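Local coordinates for SUMO-1 cysteine protease S273R (African swine fever virus pig/Kenya/KEN-50/1950, PDB 6LJ9), which probably acts as a cysteine protease that matures the viral pp220 and pp62 polyproteins into core-shell proteins and weakens host innate immune signalling, at residues D46-H54 with L68-F76; T165-F173 with C232-I240. All coordinates share one frame; numbering follows the deposited sequence.

Contact 1 (D46-H54 with L68-F76)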
ATOM      1  N   ASP B  46     -27.533 -12.150 -16.750  1.00 43.38           N
ATOM      2  CA  ASP B  46     -27.725 -10.853 -16.110  1.00 49.92           C
ATOM      3  C   ASP B  46     -26.392 -10.317 -15.601  1.00 44.18           C
ATOM      4  O   ASP B  46     -26.313  -9.714 -14.526  1.00 65.63           O
ATOM      5  CB  ASP B  46     -28.754 -10.928 -14.980  1.00 67.79           C
ATOM      6  CG  ASP B  46     -28.310 -11.817 -13.836  1.00 85.44           C
ATOM      7  OD1 ASP B  46     -27.338 -12.578 -14.012  1.00 88.42           O
ATOM      8  OD2 ASP B  46     -28.933 -11.748 -12.753  1.00 92.28           O
ATOM      9  N   SER B  47     -25.327 -10.544 -16.365  1.00 27.86           N
ATOM     10  CA  SER B  47     -23.994 -10.075 -16.013  1.00 26.27           C
ATOM     11  C   SER B  47     -23.096 -10.247 -17.227  1.00 28.94           C
ATOM     12  O   SER B  47     -23.349 -11.086 -18.096  1.00 31.33           O
ATOM     13  CB  SER B  47     -23.420 -10.835 -14.811  1.00 31.21           C
ATOM     14  OG  SER B  47     -23.193 -12.197 -15.126  1.00 43.27           O
ATOM     15  N   GLU B  48     -22.036  -9.436 -17.274  1.00 32.80           N
ATOM     16  CA  GLU B  48     -21.086  -9.529 -18.377  1.00 36.58           C
ATOM     17  C   GLU B  48     -20.314 -10.840 -18.347  1.00 39.24           C
ATOM     18  O   GLU B  48     -19.975 -11.383 -19.405  1.00 41.03           O
ATOM     19  CB  GLU B  48     -20.126  -8.342 -18.342  1.00 37.22           C
ATOM     20  CG  GLU B  48     -20.800  -6.995 -18.537  1.00 45.71           C
ATOM     21  CD  GLU B  48     -19.825  -5.839 -18.450  1.00 54.28           C
ATOM     22  OE1 GLU B  48     -18.786  -5.986 -17.773  1.00 55.01           O
ATOM     23  OE2 GLU B  48     -20.095  -4.786 -19.063  1.00 61.17           O
ATOM     24  N   SER B  49     -20.030 -11.364 -17.151  1.00 30.95           N
ATOM     25  CA  SER B  49     -19.329 -12.638 -17.049  1.00 32.90           C
ATOM     26  C   SER B  49     -20.177 -13.789 -17.576  1.00 27.03           C
ATOM     27  O   SER B  49     -19.639 -14.737 -18.159  1.00 30.02           O
ATOM     28  CB  SER B  49     -18.915 -12.901 -15.601  1.00 24.36           C
ATOM     29  OG  SER B  49     -20.043 -12.942 -14.744  1.00 30.36           O
ATOM     30  N   CYS B  50     -21.496 -13.726 -17.383  1.00 31.63           N
ATOM     31  CA  CYS B  50     -22.371 -14.746 -17.951  1.00 28.19           C
ATOM     32  C   CYS B  50     -22.437 -14.642 -19.469  1.00 28.87           C
ATOM     33  O   CYS B  50     -22.623 -15.657 -20.152  1.00 34.57           O
ATOM     34  CB  CYS B  50     -23.773 -14.632 -17.354  1.00 38.80           C
ATOM     35  SG  CYS B  50     -23.855 -14.882 -15.570  1.00 71.70           S
ATOM     36  N   VAL B  51     -22.286 -13.433 -20.012  1.00 30.72           N
ATOM     37  CA  VAL B  51     -22.347 -13.252 -21.460  1.00 27.52           C
ATOM     38  C   VAL B  51     -21.132 -13.882 -22.128  1.00 27.50           C
ATOM     39  O   VAL B  51     -21.262 -14.693 -23.052  1.00 37.55           O
ATOM     40  CB  VAL B  51     -22.469 -11.760 -21.812  1.00 26.61           C
ATOM     41  CG1 VAL B  51     -22.347 -11.560 -23.315  1.00 27.97           C
ATOM     42  CG2 VAL B  51     -23.787 -11.200 -21.305  1.00 22.11           C
ATOM     43  N   ILE B  52     -19.928 -13.521 -21.667  1.00 29.01           N
ATOM     44  CA  ILE B  52     -18.702 -14.013 -22.293  1.00 42.82           C
ATOM     45  C   ILE B  52     -18.402 -15.463 -21.956  1.00 47.84           C
ATOM     46  O   ILE B  52     -17.380 -15.994 -22.408  1.00 53.70           O
ATOM     47  CB  ILE B  52     -17.495 -13.128 -21.916  1.00 41.84           C
ATOM     48  CG1 ILE B  52     -17.234 -13.173 -20.409  1.00 35.54           C
ATOM     49  CG2 ILE B  52     -17.722 -11.695 -22.379  1.00 37.24           C
ATOM     50  CD1 ILE B  52     -16.053 -12.322 -19.974  1.00 37.73           C
ATOM     51  N   THR B  53     -19.253 -16.122 -21.169  1.00 38.65           N
ATOM     52  CA  THR B  53     -19.185 -17.566 -20.987  1.00 36.28           C
ATOM     53  C   THR B  53     -20.306 -18.292 -21.716  1.00 37.53           C
ATOM     54  O   THR B  53     -20.335 -19.528 -21.712  1.00 42.85           O
ATOM     55  CB  THR B  53     -19.221 -17.929 -19.497  1.00 33.31           C
ATOM     56  OG1 THR B  53     -20.386 -17.360 -18.888  1.00 41.50           O
ATOM     57  CG2 THR B  53     -17.975 -17.417 -18.791  1.00 33.95           C
ATOM     58  N   HIS B  54     -21.226 -17.557 -22.334  1.00 32.48           N
ATOM     59  CA  HIS B  54     -22.287 -18.178 -23.108  1.00 40.68           C
ATOM     60  C   HIS B  54     -21.696 -18.870 -24.335  1.00 43.21           C
ATOM     61  O   HIS B  54     -20.799 -18.322 -24.986  1.00 40.39           O
ATOM     62  CB  HIS B  54     -23.311 -17.126 -23.536  1.00 40.57           C
ATOM     63  CG  HIS B  54     -24.572 -17.698 -24.104  1.00 52.30           C
ATOM     64  ND1 HIS B  54     -24.666 -18.150 -25.402  1.00 55.37           N
ATOM     65  CD2 HIS B  54     -25.793 -17.885 -23.550  1.00 53.84           C
ATOM     66  CE1 HIS B  54     -25.890 -18.596 -25.623  1.00 59.08           C
ATOM     67  NE2 HIS B  54     -26.594 -18.445 -24.516  1.00 56.36           N
ATOM     68  N   LEU B  68     -11.458 -14.443 -24.710  1.00 53.99           N
ATOM     69  CA  LEU B  68     -12.383 -14.257 -23.597  1.00 45.65           C
ATOM     70  C   LEU B  68     -11.835 -14.844 -22.303  1.00 44.96           C
ATOM     71  O   LEU B  68     -12.165 -14.354 -21.217  1.00 42.52           O
ATOM     72  CB  LEU B  68     -13.739 -14.885 -23.920  1.00 43.70           C
ATOM     73  CG  LEU B  68     -14.553 -14.253 -25.048  1.00 39.54           C
ATOM     74  CD1 LEU B  68     -15.950 -14.853 -25.099  1.00 40.63           C
ATOM     75  CD2 LEU B  68     -14.618 -12.743 -24.884  1.00 41.54           C
ATOM     76  N   SER B  69     -11.008 -15.889 -22.395  1.00 48.30           N
ATOM     77  CA  SER B  69     -10.453 -16.498 -21.190  1.00 53.50           C
ATOM     78  C   SER B  69      -9.536 -15.529 -20.455  1.00 51.94           C
ATOM     79  O   SER B  69      -9.500 -15.513 -19.220  1.00 52.75           O
ATOM     80  CB  SER B  69      -9.703 -17.782 -21.545  1.00 60.86           C
ATOM     81  OG  SER B  69     -10.567 -18.738 -22.133  1.00 75.42           O
ATOM     82  N   LYS B  70      -8.787 -14.711 -21.198  1.00 48.35           N
ATOM     83  CA  LYS B  70      -7.934 -13.718 -20.555  1.00 42.71           C
ATOM     84  C   LYS B  70      -8.752 -12.580 -19.962  1.00 46.55           C
ATOM     85  O   LYS B  70      -8.330 -11.959 -18.980  1.00 50.49           O
ATOM     86  CB  LYS B  70      -6.909 -13.176 -21.551  1.00 36.64           C
ATOM     87  CG  LYS B  70      -5.768 -12.411 -20.900  1.00 59.60           C
ATOM     88  CD  LYS B  70      -4.571 -12.300 -21.829  1.00 68.81           C
ATOM     89  CE  LYS B  70      -3.355 -11.770 -21.086  1.00 71.46           C
ATOM     90  NZ  LYS B  70      -3.024 -12.618 -19.908  1.00 65.41           N
ATOM     91  N   GLU B  71      -9.920 -12.292 -20.539  1.00 47.95           N
ATOM     92  CA  GLU B  71     -10.796 -11.275 -19.968  1.00 44.32           C
ATOM     93  C   GLU B  71     -11.341 -11.722 -18.619  1.00 33.95           C
ATOM     94  O   GLU B  71     -11.459 -10.915 -17.688  1.00 49.19           O
ATOM     95  CB  GLU B  71     -11.940 -10.968 -20.936  1.00 50.06           C
ATOM     96  CG  GLU B  71     -12.625  -9.631 -20.703  1.00 61.29           C
ATOM     97  CD  GLU B  71     -11.959  -8.496 -21.457  1.00 72.70           C
ATOM     98  OE1 GLU B  71     -10.860  -8.711 -22.010  1.00 64.84           O
ATOM     99  OE2 GLU B  71     -12.540  -7.393 -21.506  1.00 75.35           O
ATOM    100  N   LEU B  72     -11.672 -13.010 -18.492  1.00 41.85           N
ATOM    101  CA  LEU B  72     -12.183 -13.533 -17.231  1.00 34.11           C
ATOM    102  C   LEU B  72     -11.103 -13.588 -16.158  1.00 39.15           C
ATOM    103  O   LEU B  72     -11.398 -13.383 -14.975  1.00 51.91           O
ATOM    104  CB  LEU B  72     -12.781 -14.923 -17.446  1.00 30.77           C
ATOM    105  CG  LEU B  72     -14.142 -15.010 -18.136  1.00 38.08           C
ATOM    106  CD1 LEU B  72     -14.417 -16.437 -18.574  1.00 39.02           C
ATOM    107  CD2 LEU B  72     -15.239 -14.519 -17.203  1.00 24.45           C
ATOM    108  N   GLU B  73      -9.854 -13.858 -16.542  1.00 44.17           N
ATOM    109  CA  GLU B  73      -8.793 -14.011 -15.552  1.00 53.73           C
ATOM    110  C   GLU B  73      -8.206 -12.676 -15.112  1.00 40.90           C
ATOM    111  O   GLU B  73      -7.673 -12.580 -14.002  1.00 54.87           O
ATOM    112  CB  GLU B  73      -7.676 -14.903 -16.097  1.00 67.79           C
ATOM    113  CG  GLU B  73      -8.106 -16.318 -16.441  1.00 87.18           C
ATOM    114  CD  GLU B  73      -6.926 -17.245 -16.668  1.00104.60           C
ATOM    115  OE1 GLU B  73      -6.604 -18.033 -15.753  1.00110.81           O
ATOM    116  OE2 GLU B  73      -6.316 -17.179 -17.755  1.00110.05           O
ATOM    117  N   THR B  74      -8.287 -11.642 -15.953  1.00 36.12           N
ATOM    118  CA  THR B  74      -7.610 -10.383 -15.677  1.00 41.01           C
ATOM    119  C   THR B  74      -8.538  -9.239 -15.296  1.00 38.89           C
ATOM    120  O   THR B  74      -8.089  -8.309 -14.619  1.00 39.40           O
ATOM    121  CB  THR B  74      -6.775  -9.948 -16.890  1.00 31.59           C
ATOM    122  OG1 THR B  74      -7.633  -9.767 -18.024  1.00 39.34           O
ATOM    123  CG2 THR B  74      -5.722 -10.997 -17.218  1.00 36.13           C
ATOM    124  N   ARG B  75      -9.805  -9.274 -15.707  1.00 36.00           N
ATOM    125  CA  ARG B  75     -10.718  -8.169 -15.455  1.00 37.14           C
ATOM    126  C   ARG B  75     -11.950  -8.560 -14.650  1.00 36.56           C
ATOM    127  O   ARG B  75     -12.800  -7.700 -14.396  1.00 39.43           O
ATOM    128  CB  ARG B  75     -11.157  -7.530 -16.779  1.00 32.71           C
ATOM    129  CG  ARG B  75     -10.014  -6.928 -17.580  1.00 41.65           C
ATOM    130  CD  ARG B  75     -10.530  -6.140 -18.771  1.00 37.21           C
ATOM    131  NE  ARG B  75     -11.345  -5.000 -18.362  1.00 56.39           N
ATOM    132  CZ  ARG B  75     -10.874  -3.769 -18.188  1.00 51.81           C
ATOM    133  NH1 ARG B  75      -9.589  -3.513 -18.389  1.00 48.08           N
ATOM    134  NH2 ARG B  75     -11.691  -2.792 -17.814  1.00 57.95           N
ATOM    135  N   PHE B  76     -12.075  -9.820 -14.245  1.00 32.33           N
ATOM    136  CA  PHE B  76     -13.184 -10.268 -13.420  1.00 29.73           C
ATOM    137  C   PHE B  76     -12.655 -10.929 -12.156  1.00 37.27           C
ATOM    138  O   PHE B  76     -11.495 -11.345 -12.084  1.00 32.91           O
ATOM    139  CB  PHE B  76     -14.087 -11.255 -14.175  1.00 21.80           C
ATOM    140  CG  PHE B  76     -14.930 -10.617 -15.241  1.00 32.69           C
ATOM    141  CD1 PHE B  76     -14.418 -10.397 -16.508  1.00 22.45           C
ATOM    142  CD2 PHE B  76     -16.240 -10.251 -14.979  1.00 23.31           C
ATOM    143  CE1 PHE B  76     -15.192  -9.815 -17.494  1.00 29.17           C
ATOM    144  CE2 PHE B  76     -17.021  -9.670 -15.959  1.00 33.22           C
ATOM    145  CZ  PHE B  76     -16.496  -9.451 -17.220  1.00 30.35           C
TER
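I52 packs against L68, L72 and F76 of 68-76. Its CG1 lies between the backbone N and the carbonyl carbon (chi1 63°). With chi2 extended at 180°, this carries CD1 up against both L72 and F76. I52 CD1 is 3.6 Å from L72 CD2. It is equally close, 3.6 Å, to F76 CE1, and it meets that ring obliquely. I52 and L72 lie alongside one another, pointing opposite ways. I52 CG1 also lies near L72 CD2. L68 covers the base of I52. L68 CD1 is 3.9 Å from I52 CB and also approaches the I52 carbonyl oxygen, while L68 CD2 faces the CG2 branch. The two branches of L72 have different partners: CD2 serves I52, and L72 CD1 touches T53 CG2 at 3.7 Å. The F76 ring reaches the start of helix 48-51. E48 CB lies at its edge, near the ring plane, 4.0 Å from F76 CZ. S49 CB is 3.8 Å from F76 CE2. E48 runs roughly perpendicular to F76, with carboxylate and ring planes 67° apart. Its carboxylate bonds to S23 and C24, and S49 OG bonds to E13 and I272. The apolar parts thus face 68-76, and the polar ends are held by other chain segments. Helix 55-64, part of the link between the segments, packs on L68 through V57 and A61. R271 of strand 270-271 touches S49, L72 and F76.

Contact 2 (T165-F173 with C232-I240)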
ATOM      1  N   THR B 165     -14.901 -33.352  11.431  1.00123.24           N
ATOM      2  CA  THR B 165     -15.989 -33.743  10.540  1.00128.29           C
ATOM      3  C   THR B 165     -15.569 -33.685   9.077  1.00120.13           C
ATOM      4  O   THR B 165     -16.024 -34.500   8.265  1.00119.36           O
ATOM      5  CB  THR B 165     -17.211 -32.856  10.772  1.00133.43           C
ATOM      6  OG1 THR B 165     -16.823 -31.479  10.720  1.00132.97           O
ATOM      7  CG2 THR B 165     -17.835 -33.155  12.126  1.00133.87           C
ATOM      8  N   GLY B 166     -14.704 -32.739   8.721  1.00112.37           N
ATOM      9  CA  GLY B 166     -14.237 -32.637   7.352  1.00108.30           C
ATOM     10  C   GLY B 166     -13.541 -31.330   7.035  1.00 97.30           C
ATOM     11  O   GLY B 166     -12.729 -30.839   7.825  1.00 91.92           O
ATOM     12  N   LYS B 167     -13.858 -30.761   5.875  1.00 83.76           N
ATOM     13  CA  LYS B 167     -13.223 -29.527   5.432  1.00 75.83           C
ATOM     14  C   LYS B 167     -13.600 -28.367   6.345  1.00 70.61           C
ATOM     15  O   LYS B 167     -14.784 -28.081   6.546  1.00 48.02           O
ATOM     16  CB  LYS B 167     -13.630 -29.224   3.991  1.00 69.25           C
ATOM     17  CG  LYS B 167     -13.264 -27.826   3.522  1.00 64.16           C
ATOM     18  CD  LYS B 167     -13.822 -27.551   2.135  1.00 63.56           C
ATOM     19  CE  LYS B 167     -13.238 -28.502   1.105  1.00 68.63           C
ATOM     20  NZ  LYS B 167     -13.757 -28.223  -0.263  1.00 68.05           N
ATOM     21  N   HIS B 168     -12.588 -27.699   6.894  1.00 66.57           N
ATOM     22  CA  HIS B 168     -12.789 -26.515   7.725  1.00 62.61           C
ATOM     23  C   HIS B 168     -11.648 -25.549   7.445  1.00 54.57           C
ATOM     24  O   HIS B 168     -10.495 -25.831   7.786  1.00 46.28           O
ATOM     25  CB  HIS B 168     -12.851 -26.873   9.211  1.00 58.70           C
ATOM     26  CG  HIS B 168     -13.212 -25.718  10.093  1.00 63.32           C
ATOM     27  ND1 HIS B 168     -14.514 -25.318  10.297  1.00 70.65           N
ATOM     28  CD2 HIS B 168     -12.439 -24.874  10.817  1.00 68.39           C
ATOM     29  CE1 HIS B 168     -14.530 -24.279  11.114  1.00 69.41           C
ATOM     30  NE2 HIS B 168     -13.284 -23.989  11.443  1.00 70.73           N
ATOM     31  N   TRP B 169     -11.967 -24.416   6.826  1.00 27.15           N
ATOM     32  CA  TRP B 169     -10.953 -23.434   6.476  1.00 36.25           C
ATOM     33  C   TRP B 169     -10.665 -22.511   7.651  1.00 36.06           C
ATOM     34  O   TRP B 169     -11.581 -22.039   8.331  1.00 28.41           O
ATOM     35  CB  TRP B 169     -11.399 -22.607   5.271  1.00 25.09           C
ATOM     36  CG  TRP B 169     -11.648 -23.412   4.033  1.00 35.89           C
ATOM     37  CD1 TRP B 169     -12.858 -23.767   3.514  1.00 32.42           C
ATOM     38  CD2 TRP B 169     -10.658 -23.961   3.154  1.00 32.87           C
ATOM     39  NE1 TRP B 169     -12.683 -24.502   2.367  1.00 33.20           N
ATOM     40  CE2 TRP B 169     -11.342 -24.636   2.124  1.00 31.02           C
ATOM     41  CE3 TRP B 169      -9.261 -23.946   3.139  1.00 25.72           C
ATOM     42  CZ2 TRP B 169     -10.675 -25.291   1.090  1.00 27.35           C
ATOM     43  CZ3 TRP B 169      -8.601 -24.595   2.112  1.00 21.34           C
ATOM     44  CH2 TRP B 169      -9.308 -25.259   1.102  1.00 30.22           C
ATOM     45  N   VAL B 170      -9.379 -22.259   7.890  1.00 24.33           N
ATOM     46  CA  VAL B 170      -8.932 -21.262   8.852  1.00 26.26           C
ATOM     47  C   VAL B 170      -7.898 -20.380   8.167  1.00 22.10           C
ATOM     48  O   VAL B 170      -7.271 -20.769   7.179  1.00 24.92           O
ATOM     49  CB  VAL B 170      -8.347 -21.890  10.137  1.00 29.24           C
ATOM     50  CG1 VAL B 170      -9.393 -22.742  10.842  1.00 25.48           C
ATOM     51  CG2 VAL B 170      -7.117 -22.713   9.810  1.00 18.95           C
ATOM     52  N   ALA B 171      -7.727 -19.176   8.701  1.00 27.26           N
ATOM     53  CA  ALA B 171      -6.853 -18.177   8.107  1.00 22.67           C
ATOM     54  C   ALA B 171      -5.601 -17.980   8.953  1.00 25.91           C
ATOM     55  O   ALA B 171      -5.627 -18.123  10.179  1.00 26.89           O
ATOM     56  CB  ALA B 171      -7.581 -16.839   7.944  1.00 17.74           C
ATOM     57  N   ILE B 172      -4.500 -17.654   8.278  1.00 20.89           N
ATOM     58  CA  ILE B 172      -3.246 -17.277   8.918  1.00 20.01           C
ATOM     59  C   ILE B 172      -2.783 -15.966   8.302  1.00 20.37           C
ATOM     60  O   ILE B 172      -2.653 -15.864   7.077  1.00 28.38           O
ATOM     61  CB  ILE B 172      -2.160 -18.362   8.764  1.00 26.41           C
ATOM     62  CG1 ILE B 172      -2.434 -19.534   9.709  1.00 35.19           C
ATOM     63  CG2 ILE B 172      -0.774 -17.776   9.011  1.00 25.86           C
ATOM     64  CD1 ILE B 172      -1.262 -20.486   9.870  1.00 46.51           C
ATOM     65  N   PHE B 173      -2.543 -14.965   9.146  1.00 19.61           N
ATOM     66  CA  PHE B 173      -2.148 -13.639   8.690  1.00 21.91           C
ATOM     67  C   PHE B 173      -0.941 -13.170   9.487  1.00 23.99           C
ATOM     68  O   PHE B 173      -0.942 -13.239  10.720  1.00 19.03           O
ATOM     69  CB  PHE B 173      -3.301 -12.640   8.832  1.00 20.26           C
ATOM     70  CG  PHE B 173      -3.053 -11.332   8.142  1.00 14.81           C
ATOM     71  CD1 PHE B 173      -3.262 -11.205   6.779  1.00 14.89           C
ATOM     72  CD2 PHE B 173      -2.611 -10.229   8.854  1.00 18.70           C
ATOM     73  CE1 PHE B 173      -3.034 -10.003   6.138  1.00 25.27           C
ATOM     74  CE2 PHE B 173      -2.380  -9.024   8.219  1.00 14.24           C
ATOM     75  CZ  PHE B 173      -2.593  -8.911   6.859  1.00 18.20           C
ATOM     76  N   CYS B 232     -17.101 -21.248   6.673  1.00 33.11           N
ATOM     77  CA  CYS B 232     -15.727 -21.171   7.162  1.00 41.42           C
ATOM     78  C   CYS B 232     -14.780 -20.649   6.089  1.00 43.36           C
ATOM     79  O   CYS B 232     -13.787 -19.984   6.407  1.00 40.62           O
ATOM     80  CB  CYS B 232     -15.265 -22.540   7.659  1.00 29.08           C
ATOM     81  SG  CYS B 232     -15.426 -23.871   6.449  1.00 41.71           S
ATOM     82  N   GLY B 233     -15.067 -20.938   4.824  1.00 40.01           N
ATOM     83  CA  GLY B 233     -14.303 -20.405   3.722  1.00 22.52           C
ATOM     84  C   GLY B 233     -14.394 -18.894   3.639  1.00 30.46           C
ATOM     85  O   GLY B 233     -13.381 -18.187   3.681  1.00 26.02           O
ATOM     86  N   PRO B 234     -15.617 -18.367   3.502  1.00 24.78           N
ATOM     87  CA  PRO B 234     -15.779 -16.903   3.532  1.00 24.70           C
ATOM     88  C   PRO B 234     -15.257 -16.258   4.805  1.00 29.80           C
ATOM     89  O   PRO B 234     -14.748 -15.131   4.755  1.00 17.20           O
ATOM     90  CB  PRO B 234     -17.294 -16.723   3.387  1.00 25.80           C
ATOM     91  CG  PRO B 234     -17.732 -17.921   2.625  1.00 28.10           C
ATOM     92  CD  PRO B 234     -16.859 -19.048   3.099  1.00 24.36           C
ATOM     93  N   TYR B 235     -15.379 -16.936   5.950  1.00 24.80           N
ATOM     94  CA  TYR B 235     -14.839 -16.391   7.193  1.00 28.91           C
ATOM     95  C   TYR B 235     -13.330 -16.206   7.100  1.00 36.41           C
ATOM     96  O   TYR B 235     -12.794 -15.162   7.492  1.00 24.14           O
ATOM     97  CB  TYR B 235     -15.189 -17.306   8.368  1.00 25.60           C
ATOM     98  CG  TYR B 235     -16.427 -16.907   9.140  1.00 36.31           C
ATOM     99  CD1 TYR B 235     -16.413 -15.812   9.995  1.00 27.61           C
ATOM    100  CD2 TYR B 235     -17.601 -17.640   9.035  1.00 27.48           C
ATOM    101  CE1 TYR B 235     -17.540 -15.451  10.710  1.00 30.61           C
ATOM    102  CE2 TYR B 235     -18.730 -17.287   9.745  1.00 36.18           C
ATOM    103  CZ  TYR B 235     -18.695 -16.193  10.581  1.00 39.40           C
ATOM    104  OH  TYR B 235     -19.820 -15.841  11.289  1.00 33.95           O
ATOM    105  N   SER B 236     -12.625 -17.216   6.583  1.00 25.41           N
ATOM    106  CA  SER B 236     -11.168 -17.149   6.523  1.00 28.42           C
ATOM    107  C   SER B 236     -10.701 -16.082   5.540  1.00 26.59           C
ATOM    108  O   SER B 236      -9.728 -15.367   5.806  1.00 15.36           O
ATOM    109  CB  SER B 236     -10.596 -18.513   6.140  1.00 20.86           C
ATOM    110  OG  SER B 236     -11.050 -19.523   7.023  1.00 28.51           O
ATOM    111  N   LEU B 237     -11.380 -15.962   4.398  1.00 23.20           N
ATOM    112  CA  LEU B 237     -11.004 -14.945   3.422  1.00 20.63           C
ATOM    113  C   LEU B 237     -11.324 -13.545   3.927  1.00 19.69           C
ATOM    114  O   LEU B 237     -10.575 -12.597   3.663  1.00 20.63           O
ATOM    115  CB  LEU B 237     -11.706 -15.210   2.091  1.00 19.77           C
ATOM    116  CG  LEU B 237     -11.137 -16.334   1.224  1.00 18.67           C
ATOM    117  CD1 LEU B 237     -12.014 -16.546   0.005  1.00 13.92           C
ATOM    118  CD2 LEU B 237      -9.713 -16.012   0.806  1.00 18.26           C
ATOM    119  N   PHE B 238     -12.434 -13.392   4.654  1.00 23.44           N
ATOM    120  CA  PHE B 238     -12.810 -12.077   5.161  1.00 22.18           C
ATOM    121  C   PHE B 238     -11.821 -11.581   6.208  1.00 26.51           C
ATOM    122  O   PHE B 238     -11.546 -10.379   6.288  1.00 20.95           O
ATOM    123  CB  PHE B 238     -14.224 -12.116   5.742  1.00 24.27           C
ATOM    124  CG  PHE B 238     -14.664 -10.816   6.357  1.00 28.07           C
ATOM    125  CD1 PHE B 238     -15.177  -9.802   5.566  1.00 27.77           C
ATOM    126  CD2 PHE B 238     -14.571 -10.610   7.724  1.00 30.70           C
ATOM    127  CE1 PHE B 238     -15.585  -8.604   6.127  1.00 27.86           C
ATOM    128  CE2 PHE B 238     -14.978  -9.415   8.290  1.00 25.54           C
ATOM    129  CZ  PHE B 238     -15.485  -8.412   7.489  1.00 28.62           C
ATOM    130  N   TYR B 239     -11.290 -12.491   7.028  1.00 17.15           N
ATOM    131  CA  TYR B 239     -10.298 -12.098   8.023  1.00 25.43           C
ATOM    132  C   TYR B 239      -9.066 -11.503   7.356  1.00 22.51           C
ATOM    133  O   TYR B 239      -8.570 -10.449   7.769  1.00 30.53           O
ATOM    134  CB  TYR B 239      -9.917 -13.302   8.887  1.00  9.04           C
ATOM    135  CG  TYR B 239      -8.929 -12.982   9.989  1.00 21.97           C
ATOM    136  CD1 TYR B 239      -9.359 -12.443  11.195  1.00 18.33           C
ATOM    137  CD2 TYR B 239      -7.571 -13.226   9.828  1.00 15.08           C
ATOM    138  CE1 TYR B 239      -8.464 -12.150  12.207  1.00 18.96           C
ATOM    139  CE2 TYR B 239      -6.667 -12.936  10.835  1.00 18.96           C
ATOM    140  CZ  TYR B 239      -7.121 -12.400  12.023  1.00 25.19           C
ATOM    141  OH  TYR B 239      -6.228 -12.109  13.028  1.00 21.62           O
ATOM    142  N   ILE B 240      -8.565 -12.163   6.310  1.00 23.38           N
ATOM    143  CA  ILE B 240      -7.393 -11.658   5.600  1.00 17.07           C
ATOM    144  C   ILE B 240      -7.694 -10.304   4.969  1.00 20.39           C
ATOM    145  O   ILE B 240      -6.885  -9.372   5.045  1.00 16.07           O
ATOM    146  CB  ILE B 240      -6.921 -12.680   4.550  1.00 15.78           C
ATOM    147  CG1 ILE B 240      -6.433 -13.961   5.232  1.00 17.97           C
ATOM    148  CG2 ILE B 240      -5.836 -12.075   3.668  1.00  9.33           C
ATOM    149  CD1 ILE B 240      -5.947 -15.026   4.268  1.00 28.51           C
TER
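The active site of this Ulp1-type cysteine protease lies where helix 232-244 packs along strand 169-175. C232, the assigned nucleophile, starts the helix. H168, the assigned active-site histidine, precedes the strand. The short segments run almost parallel, at 9°, with their axes 6.8 Å apart. The H168 ring stands with one face over C232 CB, which is 4.2 Å from the ring centroid in a CH-pi contact. H168 has CG anti to its N (chi1 -173°), and this brings the imidazole back over the helix start. C232 SG accepts a nearly straight hydrogen bond from W169 N, 3.5 Å long with a 170° angle. W169 CD1 lies 3.9 Å from the same sulfur and also touches G233 CA. Further along, S236 OG is 2.9 Å from W169 O. A171 CB sits against the helix backbone, 3.4 Å from S236 O, and also meets Y239 and I240. F173 closes the far end, with its CB 3.9 Å from Y239 CE2 and its ring crossing I240 obliquely. Y239 OH bonds to E184 of the adjacent strand 181-186. Q226, a predicted substrate-binding residue, lies beside C232. N187, also assigned to the active site, bonds through OD1 to H168 NE2. H168 ND1 is on the C232 side, 4.2 Å from SG. The W169 N-H bond probably steadies the sulfur and N187 the imidazole, consistent with a Cys-His-Asn catalytic triad.

In the fold
Contact 1 precedes contact 2 along the chain. Their centres are 27 Å apart, and their nearest atoms about 13 Å. They lie on opposite sides of the chain's centre, with contact 1 about 19 Å from it and contact 2 about 10 Å. Contact 2 holds two of the three assigned active-site residues, and the N187 side chain is about 3 Å from that of H168; contact 1 joins helices away from the annotated sites. Two elements link them. Helix 90-103 touches W169 through I93, and its R99 bonds to the carbonyl of F76. Helix 259-269 packs on helix 232-244 through residues outside the strand contact; strand 270-271, directly after it, brings R271 to contact 1.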